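Local atomic coordinates of NAD-dependent epimerase/dehydratase (Bacteroides thetaiotaomicron, PDB entry 3DHN), a protein that probably binds NAD or NADP through a Rossmann fold and may act as an oxidoreductase, its substrate not being established. Residues I7-A12 with A70-F75. Residues are numbered along the deposited sequence; the frame is centred on the assembly and turned at random.
Sequences IVLIGA and AVISAF
Strands 6-10 and 70-73 pair in parallel as neighbours in the middle of the Rossmann sheet, strand 6-10 being the first of the fold and flanked on its other edge by strand 30-34. The four bridges, I7–A70 to I10–S73, are joined by a ladder of backbone bonds. V8 N donates to A70 O and V8 O accepts from I72 N at 3.0 Å, almost straight; I10 N then binds I72 O at 2.9 Å. Just past strand 70-73, A74 N reaches I10 O at 2.7 Å. I7 and L9 turn their backbone polar groups to strand 30-34 instead.

On one face V8, V71, I10 and S73 line up. V71 has CG1 anti to its backbone N (chi1 170°), which sets this methyl 4.1 Å from I10 CD1, while its CG2 lies beside V8 CB; V99 and I95 of helix 87-101 pack on V71 and S73. The opposite face carries I7, A70, L9 and I72, with L9 CD2 4.3 Å from I72 CG2 and also near A74 CB.

G11, with positive phi (82°), still lies beside A74 and F75; the segments part only at A12. A water lies 2.6 Å from both G11 O and A74 O. The backbone thus carries the hydrogen bonds, and the side-chain contacts are largely apolar, S73 being the exception. With I10 O held by A74 N, the strand's C-terminal end is tied down where the glycine-containing turn begins, which probably meets the dinucleotide, as in other Rossmann folds.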
loop_
_atom_site.group_PDB
_atom_site.type_symbol
_atom_site.label_atom_id
_atom_site.label_comp_id
_atom_site.label_asym_id
_atom_site.label_seq_id
_atom_site.Cartn_x
_atom_site.Cartn_y
_atom_site.Cartn_z
ATOM N N ILE A 7 2.703 -7.773 -13.034
ATOM C CA ILE A 7 2.844 -7.423 -11.627
ATOM C C ILE A 7 2.271 -8.471 -10.682
ATOM O O ILE A 7 1.432 -9.296 -11.066
ATOM C CB ILE A 7 2.132 -6.078 -11.303
ATOM C CG1 ILE A 7 0.611 -6.261 -11.344
ATOM C CG2 ILE A 7 2.531 -5.011 -12.311
ATOM C CD1 ILE A 7 -0.174 -5.002 -10.993
ATOM N N VAL A 8 2.741 -8.425 -9.442
ATOM C CA VAL A 8 2.269 -9.317 -8.397
ATOM C C VAL A 8 1.632 -8.433 -7.328
ATOM O O VAL A 8 2.202 -7.410 -6.941
ATOM C CB VAL A 8 3.418 -10.088 -7.741
ATOM C CG1 VAL A 8 2.855 -11.082 -6.734
ATOM C CG2 VAL A 8 4.248 -10.793 -8.800
ATOM N N LEU A 9 0.452 -8.825 -6.858
ATOM C CA LEU A 9 -0.250 -8.071 -5.828
ATOM C C LEU A 9 -0.342 -8.971 -4.602
ATOM O O LEU A 9 -1.084 -9.958 -4.600
ATOM C CB LEU A 9 -1.654 -7.700 -6.308
ATOM C CG LEU A 9 -2.302 -6.374 -5.886
ATOM C CD1 LEU A 9 -3.800 -6.489 -6.135
ATOM C CD2 LEU A 9 -2.035 -6.048 -4.429
ATOM N N ILE A 10 0.426 -8.650 -3.569
ATOM C CA ILE A 10 0.418 -9.439 -2.341
ATOM C C ILE A 10 -0.644 -8.922 -1.369
ATOM O O ILE A 10 -0.652 -7.739 -0.996
ATOM C CB ILE A 10 1.804 -9.417 -1.666
ATOM C CG1 ILE A 10 2.832 -10.096 -2.584
ATOM C CG2 ILE A 10 1.745 -10.126 -0.318
ATOM C CD1 ILE A 10 4.256 -10.048 -2.073
ATOM N N GLY A 11 -1.545 -9.816 -0.971
ATOM C CA GLY A 11 -2.612 -9.440 -0.068
ATOM C C GLY A 11 -3.735 -8.799 -0.857
ATOM O O GLY A 11 -4.277 -7.758 -0.468
ATOM N N ALA A 12 -4.080 -9.428 -1.977
ATOM C CA ALA A 12 -5.136 -8.930 -2.854
ATOM C C ALA A 12 -6.529 -9.196 -2.300
ATOM O O ALA A 12 -7.413 -9.654 -3.022
ATOM C CB ALA A 12 -4.998 -9.561 -4.244
ATOM N N ALA A 70 7.083 -5.468 -11.479
ATOM C CA ALA A 70 6.933 -4.731 -10.222
ATOM C C ALA A 70 6.029 -5.497 -9.263
ATOM O O ALA A 70 5.238 -6.359 -9.677
ATOM C CB ALA A 70 6.349 -3.339 -10.482
ATOM N N VAL A 71 6.153 -5.179 -7.979
ATOM C CA VAL A 71 5.352 -5.820 -6.946
ATOM C C VAL A 71 4.693 -4.773 -6.054
ATOM O O VAL A 71 5.329 -3.805 -5.643
ATOM C CB VAL A 71 6.215 -6.739 -6.043
ATOM C CG1 VAL A 71 5.407 -7.199 -4.822
ATOM C CG2 VAL A 71 6.695 -7.947 -6.833
ATOM N N ILE A 72 3.408 -4.971 -5.773
ATOM C CA ILE A 72 2.656 -4.089 -4.896
ATOM C C ILE A 72 2.198 -4.964 -3.737
ATOM O O ILE A 72 1.661 -6.054 -3.954
ATOM C CB ILE A 72 1.389 -3.519 -5.573
ATOM C CG1 ILE A 72 1.763 -2.684 -6.795
ATOM C CG2 ILE A 72 0.594 -2.684 -4.564
ATOM C CD1 ILE A 72 0.554 -2.257 -7.628
ATOM N N SER A 73 2.419 -4.504 -2.509
ATOM C CA SER A 73 1.994 -5.267 -1.347
ATOM C C SER A 73 0.948 -4.522 -0.522
ATOM O O SER A 73 1.175 -3.383 -0.100
ATOM C CB SER A 73 3.186 -5.609 -0.454
ATOM O OG SER A 73 2.742 -6.258 0.731
ATOM N N ALA A 74 -0.192 -5.174 -0.303
ATOM C CA ALA A 74 -1.285 -4.618 0.493
ATOM C C ALA A 74 -1.485 -5.455 1.765
ATOM O O ALA A 74 -2.580 -5.491 2.335
ATOM C CB ALA A 74 -2.575 -4.592 -0.328
ATOM N N PHE A 75 -0.420 -6.122 2.204
ATOM C CA PHE A 75 -0.459 -6.960 3.396
ATOM C C PHE A 75 -0.872 -6.234 4.677
ATOM O O PHE A 75 -0.385 -5.143 4.984
ATOM C CB PHE A 75 0.908 -7.606 3.636
ATOM C CG PHE A 75 1.017 -8.320 4.957
ATOM C CD1 PHE A 75 0.470 -9.587 5.130
ATOM C CD2 PHE A 75 1.617 -7.696 6.048
ATOM C CE1 PHE A 75 0.513 -10.225 6.375
ATOM C CE2 PHE A 75 1.668 -8.321 7.297
ATOM C CZ PHE A 75 1.112 -9.589 7.462
HETATM O O HOH W 1 -4.739 -6.927 1.935
#